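Local structure of uncharacterized protein (Acinetobacter baumannii, 5D66) at residues 105-110 against 130-135; 134-137 against 143-146; 120-125 against 157-162; 179-182 against 188-191. The protein is of unknown function but folds as an ankyrin repeat domain, a scaffold that in other proteins commonly serves protein-protein recognition. All blocks are in the same frame, centred on the assembly; numbering follows the deposited sequence. Where two conformers were deposited one is given.

Interaction 1 (105-110 against 130-135)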
# COMPACT_ATOMS: atom_id res chain seq x y z
N ALA A 105 -0.88 -4.16 -0.07
CA ALA A 105 -0.70 -2.72 0.17
C ALA A 105 -1.26 -2.29 1.53
O ALA A 105 -0.86 -1.28 2.09
CB ALA A 105 -1.33 -1.91 -0.96
N LEU A 106 -2.26 -3.03 2.02
CA LEU A 106 -2.90 -2.70 3.27
C LEU A 106 -2.01 -2.85 4.47
O LEU A 106 -2.13 -2.09 5.44
CB LEU A 106 -4.16 -3.56 3.45
CG LEU A 106 -4.94 -3.44 4.69
CD1 LEU A 106 -5.44 -1.96 4.89
CD2 LEU A 106 -6.12 -4.36 4.70
N ILE A 107 -1.15 -3.85 4.48
CA ILE A 107 -0.34 -4.15 5.67
C ILE A 107 0.61 -2.96 5.99
O ILE A 107 0.59 -2.47 7.14
CB ILE A 107 0.36 -5.50 5.59
CG1 ILE A 107 -0.71 -6.61 5.52
CG2 ILE A 107 1.23 -5.67 6.84
CD1 ILE A 107 -0.15 -7.98 5.40
N PRO A 108 1.40 -2.44 5.04
CA PRO A 108 2.24 -1.28 5.37
C PRO A 108 1.44 -0.05 5.67
O PRO A 108 1.84 0.80 6.49
CB PRO A 108 3.16 -1.14 4.17
CG PRO A 108 2.42 -1.82 3.05
CD PRO A 108 1.79 -3.00 3.73
N ALA A 109 0.27 0.14 5.05
CA ALA A 109 -0.57 1.29 5.35
C ALA A 109 -0.98 1.24 6.82
O ALA A 109 -0.95 2.26 7.53
CB ALA A 109 -1.76 1.30 4.44
N ALA A 110 -1.35 0.05 7.30
CA ALA A 110 -1.70 -0.10 8.71
C ALA A 110 -0.49 0.11 9.61
O ALA A 110 -0.56 0.78 10.61
CB ALA A 110 -2.35 -1.47 8.90
N HIS A 130 -4.92 -11.31 5.06
CA HIS A 130 -3.67 -11.73 4.45
C HIS A 130 -2.51 -11.66 5.45
O HIS A 130 -2.38 -10.72 6.22
CB HIS A 130 -3.33 -10.79 3.29
CG HIS A 130 -2.15 -11.16 2.47
ND1 HIS A 130 -2.24 -11.82 1.27
CD2 HIS A 130 -0.86 -10.88 2.68
CE1 HIS A 130 -1.00 -12.01 0.83
NE2 HIS A 130 -0.15 -11.51 1.70
N VAL A 131 -1.67 -12.68 5.41
CA VAL A 131 -0.50 -12.80 6.28
C VAL A 131 0.79 -12.68 5.45
O VAL A 131 1.00 -13.37 4.47
CB VAL A 131 -0.46 -14.20 6.99
CG1 VAL A 131 0.69 -14.26 7.97
CG2 VAL A 131 -1.75 -14.49 7.71
N ASN A 132 1.64 -11.73 5.85
CA ASN A 132 2.91 -11.50 5.12
C ASN A 132 4.01 -12.48 5.57
O ASN A 132 3.78 -13.39 6.40
CB ASN A 132 3.32 -10.03 5.18
CG ASN A 132 3.83 -9.60 6.53
OD1 ASN A 132 4.10 -10.41 7.42
ND2 ASN A 132 3.92 -8.28 6.70
N ASN A 133 5.22 -12.31 5.03
CA ASN A 133 6.30 -13.29 5.31
C ASN A 133 7.02 -13.02 6.59
O ASN A 133 7.90 -13.79 6.95
CB ASN A 133 7.24 -13.43 4.09
CG ASN A 133 8.19 -12.27 3.88
OD1 ASN A 133 8.55 -11.53 4.80
ND2 ASN A 133 8.63 -12.12 2.62
N LEU A 134 6.60 -12.02 7.35
CA LEU A 134 6.95 -11.83 8.77
C LEU A 134 5.93 -12.50 9.68
O LEU A 134 6.09 -12.48 10.90
CB LEU A 134 7.02 -10.32 9.11
CG LEU A 134 8.07 -9.55 8.30
CD1 LEU A 134 7.68 -8.06 8.12
CD2 LEU A 134 9.39 -9.60 8.94
N GLY A 135 4.89 -13.14 9.12
CA GLY A 135 3.86 -13.82 9.87
C GLY A 135 2.81 -12.85 10.41
O GLY A 135 2.04 -13.21 11.29
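I107 reaches from the first turn of its helix to H130 and N132 on the far loop, and it is the one residue of 105-110 that makes the contact. Ahead of it, A105 and L106 turn elsewhere, A105 to Y73 and L121, L106 to V118 and V126. With CG1 anti to its own carbonyl carbon (chi1 -63°) and the chain extended beyond, I107 sends CD1 furthest out. That methyl lies 3.6 Å from the carbonyl O of H130. It also comes to the edge of the imidazole, near the ring plane, 4.0 Å from CD2 of H130, and it rests 4.0 Å from CB of N132. The other branch, CG2 of I107, sits 3.8 Å from ND2 of N132, so one methyl meets the asparagine at CB and the other at its amide nitrogen. Further along, P108 packs on A78 and A109 on T117 and V118, while the amide N of A110 closes a helical bond to O of L106.

The loop residues that I107 meets are held by hydrogen bonds of their own. N132 opens a type I turn ending at G135, and its OD1 accepts from the N of L134 at 3.0 Å, an Asx turn in which the donor stands well above the amide plane. ND2 of N132 is held by E141, and NE2 of H130 by the carbonyl O of G102. The contact joins helix 106-111 to the loop preceding helix 138-144, consistent with the alternation of helices and loops in an ankyrin array, with helices 72-79 and 115-124 packed around helix 106-111 and helix 138-144 against I107 itself.

Interaction 2 (134-137 against 143-146)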
# COMPACT_ATOMS: atom_id res chain seq x y z
N LEU A 134 6.60 -12.02 7.35
CA LEU A 134 6.95 -11.83 8.77
C LEU A 134 5.93 -12.50 9.68
O LEU A 134 6.09 -12.48 10.90
CB LEU A 134 7.02 -10.32 9.11
CG LEU A 134 8.07 -9.55 8.30
CD1 LEU A 134 7.68 -8.06 8.12
CD2 LEU A 134 9.39 -9.60 8.94
N GLY A 135 4.89 -13.14 9.12
CA GLY A 135 3.86 -13.82 9.87
C GLY A 135 2.81 -12.85 10.41
O GLY A 135 2.04 -13.21 11.29
N TRP A 136 2.73 -11.65 9.84
CA TRP A 136 1.91 -10.60 10.38
C TRP A 136 0.79 -10.26 9.40
O TRP A 136 0.98 -10.20 8.19
CB TRP A 136 2.67 -9.34 10.76
CG TRP A 136 3.65 -9.47 11.85
CD1 TRP A 136 3.57 -10.35 12.89
CD2 TRP A 136 4.83 -8.71 12.08
NE1 TRP A 136 4.62 -10.18 13.75
CE2 TRP A 136 5.41 -9.18 13.27
CE3 TRP A 136 5.55 -7.75 11.31
CZ2 TRP A 136 6.63 -8.68 13.76
CZ3 TRP A 136 6.73 -7.22 11.83
CH2 TRP A 136 7.25 -7.68 13.06
N THR A 137 -0.38 -9.98 9.96
CA THR A 137 -1.51 -9.39 9.28
C THR A 137 -1.45 -7.85 9.45
O THR A 137 -0.67 -7.33 10.29
CB THR A 137 -2.80 -9.91 9.90
OG1 THR A 137 -2.71 -9.55 11.29
CG2 THR A 137 -3.03 -11.36 9.75
N ILE A 143 -0.82 -3.23 15.79
CA ILE A 143 -0.65 -3.34 17.23
C ILE A 143 0.83 -3.33 17.57
O ILE A 143 1.23 -2.51 18.43
CB ILE A 143 -1.32 -4.64 17.73
CG1 ILE A 143 -2.86 -4.58 17.52
CG2 ILE A 143 -1.02 -4.84 19.23
CD1 ILE A 143 -3.56 -5.82 17.70
N ILE A 144 1.59 -4.21 16.96
CA ILE A 144 3.01 -4.39 17.32
C ILE A 144 3.88 -3.21 16.94
O ILE A 144 4.79 -2.84 17.68
CB ILE A 144 3.54 -5.67 16.61
CG1 ILE A 144 2.82 -6.92 17.16
CG2 ILE A 144 5.03 -5.79 16.75
CD1 ILE A 144 3.03 -8.19 16.35
N LEU A 145 3.61 -2.61 15.78
CA LEU A 145 4.44 -1.56 15.23
C LEU A 145 3.86 -0.15 15.38
O LEU A 145 4.50 0.83 15.01
CB LEU A 145 4.83 -1.90 13.78
CG LEU A 145 5.60 -3.19 13.65
CD1 LEU A 145 5.77 -3.53 12.18
CD2 LEU A 145 6.98 -3.14 14.37
N GLY A 146 2.64 -0.04 15.90
CA GLY A 146 2.05 1.23 16.22
C GLY A 146 2.42 1.62 17.65
O GLY A 146 3.17 0.90 18.32
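The indole of W136 is met by two terminal methyls, CD1 of I144 and CD1 of L145, both approaching obliquely. I144 touches the five-membered ring: its CD1 lies 3.6 Å from NE1 of W136 and 4.0 Å from CE2. L145 takes the six-membered ring instead, CD1 standing 3.8 Å from CZ3 of W136. Each aliphatic chain runs at about a right angle to the indole side chain, so it is the methyl ends that do the touching while the backbones stay well apart, 9.4 Å between the CA atoms of W136 and I144.

The turn before W136 probably helps to place the ring. CG of W136 lies anti to the carbonyl carbon (chi1 -64°), and over one face of the indole, offset toward the rim, stands the carbonyl O of L134, 3.8 Å above the plane. G135, with a positive phi, brings the chain round between the two. The backbone N of W136 is pinned by the side-chain OD1 of N132. Just after, T137 occupies the N-cap position, its OG1 hydrogen-bonding the N of L140, which fixes the start of the helix that carries I144. E141 on that helix packs beside both L134 and W136.

The result is a contact at the surface, made by apolar side chains, in which the loop leading into helix 138-144 folds back along the side of that helix to meet its last turn. D170, in the loop before helix 176-183, touches W136 as well, and helix 176-183 lies alongside, receiving I144 on H179 and R183, while I143 reaches both that helix and helix 186-194.

Interaction 3 (120-125 against 157-162); sequences TLIAAG and ALLLKA
I122 is the bump here, and the hollow it fills is bounded by L158, L159 and A162 on the other helix. Its CD1 enters deepest. The methyl settles over the backbone of L158, 3.8 Å from that residue's carbonyl O and 3.9 Å from its CB, while CD2 of L159 leans in to close the side of the hollow, 4.0 Å from CD1 of I122. The second branch is more crowded: CG2 of I122 stands only 3.5 Å from CB of A162, tighter than usual for two carbons. A162 offers only a CB here, and the CA atoms of I122 and A162, the nearest pair, are 7.2 Å apart.

Over these segments the axes run 12° from parallel with a closest approach of 10.7 Å, and I122 bridges much of the space between the two helices. Three residues on from I122, G125 ends the first helix in a Schellman motif, turning the chain away with positive phi.

This is the side-by-side stacking of like-oriented helices that builds an ankyrin array. Helix 115-124 is backed by helix 82-90, which receives L121 and A124, whereas L159 and L160 on helix 150-162 also pack on helix 138-144.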
# COMPACT_ATOMS: atom_id res chain seq x y z
N THR A 120 -9.49 3.25 2.59
CA THR A 120 -9.59 3.13 1.14
C THR A 120 -9.34 1.71 0.68
O THR A 120 -10.07 1.18 -0.18
CB THR A 120 -8.65 4.13 0.49
OG1 THR A 120 -9.07 5.49 0.80
CG2 THR A 120 -8.60 4.00 -1.04
N LEU A 121 -8.29 1.10 1.18
CA LEU A 121 -7.93 -0.26 0.81
C LEU A 121 -8.92 -1.29 1.29
O LEU A 121 -9.21 -2.25 0.60
CB LEU A 121 -6.50 -0.56 1.22
CG LEU A 121 -5.43 0.23 0.43
CD1 LEU A 121 -4.08 0.04 1.13
CD2 LEU A 121 -5.30 -0.19 -0.98
N ILE A 122 -9.44 -1.12 2.53
CA ILE A 122 -10.51 -1.96 3.00
C ILE A 122 -11.71 -1.89 2.05
O ILE A 122 -12.27 -2.91 1.65
CB ILE A 122 -10.92 -1.61 4.44
CG1 ILE A 122 -9.82 -2.03 5.43
CG2 ILE A 122 -12.23 -2.25 4.79
CD1 ILE A 122 -10.05 -1.46 6.83
N ALA A 123 -12.11 -0.67 1.73
CA ALA A 123 -13.27 -0.45 0.86
C ALA A 123 -13.08 -1.07 -0.52
O ALA A 123 -14.05 -1.55 -1.12
CB ALA A 123 -13.58 1.03 0.70
N ALA A 124 -11.84 -1.05 -1.03
CA ALA A 124 -11.55 -1.62 -2.32
C ALA A 124 -11.61 -3.15 -2.38
O ALA A 124 -11.78 -3.71 -3.44
CB ALA A 124 -10.16 -1.18 -2.80
N GLY A 125 -11.44 -3.78 -1.21
CA GLY A 125 -11.45 -5.23 -1.12
C GLY A 125 -10.15 -5.90 -0.86
O GLY A 125 -10.07 -7.12 -1.03
N ALA A 157 -9.90 -0.43 14.80
CA ALA A 157 -11.34 -0.41 14.72
C ALA A 157 -11.84 -0.66 13.30
O ALA A 157 -12.81 -1.38 13.09
CB ALA A 157 -11.89 0.84 15.31
N LEU A 158 -11.19 -0.03 12.33
CA LEU A 158 -11.59 -0.20 10.91
C LEU A 158 -11.42 -1.63 10.48
O LEU A 158 -12.31 -2.22 9.84
CB LEU A 158 -10.73 0.67 9.97
CG LEU A 158 -10.99 2.17 10.00
CD1 LEU A 158 -9.97 2.87 9.08
CD2 LEU A 158 -12.35 2.50 9.56
N LEU A 159 -10.31 -2.22 10.81
CA LEU A 159 -10.01 -3.63 10.40
C LEU A 159 -11.04 -4.59 10.99
O LEU A 159 -11.55 -5.47 10.35
CB LEU A 159 -8.61 -4.06 10.79
CG LEU A 159 -7.51 -3.34 9.94
CD1 LEU A 159 -6.15 -3.52 10.67
CD2 LEU A 159 -7.38 -3.92 8.54
N LEU A 160 -11.29 -4.41 12.30
CA LEU A 160 -12.21 -5.30 13.00
C LEU A 160 -13.64 -5.13 12.47
O LEU A 160 -14.34 -6.12 12.21
CB LEU A 160 -12.15 -5.09 14.49
CG LEU A 160 -10.83 -5.50 15.14
CD1 LEU A 160 -10.85 -5.04 16.62
CD2 LEU A 160 -10.57 -6.96 15.04
N LYS A 161 -14.10 -3.90 12.25
CA LYS A 161 -15.46 -3.71 11.77
C LYS A 161 -15.60 -4.29 10.37
O LYS A 161 -16.67 -4.83 10.00
CB LYS A 161 -15.82 -2.22 11.75
CG LYS A 161 -17.19 -1.86 11.18
CD LYS A 161 -18.32 -2.56 11.94
CE LYS A 161 -19.63 -2.06 11.60
NZ LYS A 161 -20.00 -2.40 10.20
N ALA A 162 -14.55 -4.23 9.56
CA ALA A 162 -14.56 -4.77 8.21
C ALA A 162 -14.58 -6.28 8.20
O ALA A 162 -14.82 -6.82 7.14
CB ALA A 162 -13.40 -4.23 7.42

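Interaction 4 (179-182 against 188-191); sequences HART and IEKL
R181 and E189 form a salt bridge across the pair of helices. NE of R181 donates to OE2 of E189 over 2.8 Å, nearly straight at 171°, with the oxygen lying in the guanidinium plane at its edge. The carboxylate is turned almost perpendicular, the two planes 84° apart, and OE2 is met from above its own plane, 49° out. Both chains reach out extended: the arginine runs straight from CG to NE, and the glutamate, its CG anti to the backbone N, stretches across to meet it.

A water reinforces the bridge. It accepts from NH2 of R181 at 3.3 Å and donates to OE2 of E189 at 2.7 Å, so that this one oxygen takes two hydrogen bonds, an arrangement that may help to hold the guanidinium.

The two segments belong to helices 176-183 and 186-194, joined by a very short turn: a helix-turn-helix pair, as in ankyrin repeats, and the last two helices of the chain. A180 contributes only its CB to the contact, and its CA lies 5.7 Å from that of E189.

The apolar contact is CB of A180 against CG2 of I188 at 3.8 Å; the same CB also lies near the backbone N of E189. A180 packs on L192 too, and I188 continues inward to I143, Q153 and V156.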
# COMPACT_ATOMS: atom_id res chain seq x y z
N HIS A 179 -0.86 -9.52 22.35
CA HIS A 179 -0.01 -8.41 21.98
C HIS A 179 -0.48 -7.09 22.57
O HIS A 179 0.33 -6.27 23.04
CB HIS A 179 0.16 -8.31 20.47
CG HIS A 179 1.16 -9.26 19.91
ND1 HIS A 179 2.49 -9.22 20.27
CD2 HIS A 179 1.05 -10.22 18.99
CE1 HIS A 179 3.17 -10.09 19.58
NE2 HIS A 179 2.32 -10.74 18.82
N ALA A 180 -1.77 -6.84 22.52
CA ALA A 180 -2.33 -5.61 23.09
C ALA A 180 -2.15 -5.59 24.61
O ALA A 180 -1.79 -4.55 25.21
CB ALA A 180 -3.78 -5.50 22.72
N ARG A 181 -2.42 -6.71 25.26
CA ARG A 181 -2.34 -6.79 26.72
C ARG A 181 -0.90 -6.57 27.18
O ARG A 181 -0.64 -5.88 28.16
CB ARG A 181 -2.89 -8.13 27.17
CG ARG A 181 -4.38 -8.19 27.24
CD ARG A 181 -4.93 -9.53 27.51
NE ARG A 181 -6.37 -9.46 27.73
CZ ARG A 181 -7.15 -10.53 27.84
NH1 ARG A 181 -6.65 -11.77 27.69
NH2 ARG A 181 -8.43 -10.38 28.10
N THR A 182 0.07 -7.21 26.51
CA THR A 182 1.47 -7.12 26.89
C THR A 182 1.94 -5.65 26.86
O THR A 182 2.83 -5.28 27.62
CB THR A 182 2.30 -8.04 25.98
OG1 THR A 182 2.08 -9.40 26.36
CG2 THR A 182 3.75 -7.73 26.10
N ILE A 188 -7.30 -0.68 22.39
CA ILE A 188 -7.21 -1.75 21.43
C ILE A 188 -7.68 -3.10 22.04
O ILE A 188 -8.38 -3.87 21.38
CB ILE A 188 -5.78 -1.84 20.89
CG1 ILE A 188 -5.55 -0.65 19.96
CG2 ILE A 188 -5.56 -3.21 20.21
CD1 ILE A 188 -4.11 -0.45 19.50
N GLU A 189 -7.31 -3.39 23.32
CA GLU A 189 -7.82 -4.58 23.99
C GLU A 189 -9.35 -4.64 23.97
O GLU A 189 -9.94 -5.69 23.68
CB GLU A 189 -7.25 -4.70 25.39
CG GLU A 189 -7.80 -5.88 26.14
CD GLU A 189 -7.33 -5.97 27.58
OE1 GLU A 189 -6.78 -4.97 28.08
OE2 GLU A 189 -7.58 -7.01 28.21
N LYS A 190 -9.97 -3.53 24.33
CA LYS A 190 -11.44 -3.52 24.38
C LYS A 190 -12.05 -3.72 23.01
O LYS A 190 -13.01 -4.49 22.87
CB LYS A 190 -11.96 -2.27 25.02
CG LYS A 190 -11.72 -2.25 26.54
CD LYS A 190 -12.23 -1.02 27.24
CE LYS A 190 -13.61 -1.17 27.61
NZ LYS A 190 -13.78 -2.02 28.86
N LEU A 191 -11.49 -3.08 21.97
CA LEU A 191 -11.95 -3.30 20.62
C LEU A 191 -11.83 -4.74 20.17
O LEU A 191 -12.75 -5.29 19.56
CB LEU A 191 -11.14 -2.42 19.65
CG LEU A 191 -11.39 -0.93 19.76
CD1 LEU A 191 -10.31 -0.11 19.06
CD2 LEU A 191 -12.76 -0.55 19.18
O HOH W 1 -9.66 -7.85 29.74

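The four contacts follow the ankyrin stack toward its C-terminal end. Interactions 1 and 2 share L134 and G135, their centres 8 Å apart, and CD1 of I107 lies 3.7 Å from the carbonyl O of W136. Interaction 3 alternates with interaction 1 along the chain and encloses interaction 2; L121 CD1 packs 3.6 Å from A105 O. Interaction 4 closes the series: I144 CD1 of interaction 2 comes within 3.6 Å of H179 NE2, and L160 CD1 of interaction 3 within 3.5 Å of L191 O. Interactions 1 and 4 do not touch, their nearest atoms about 8 Å apart. No ligand or active site is known here.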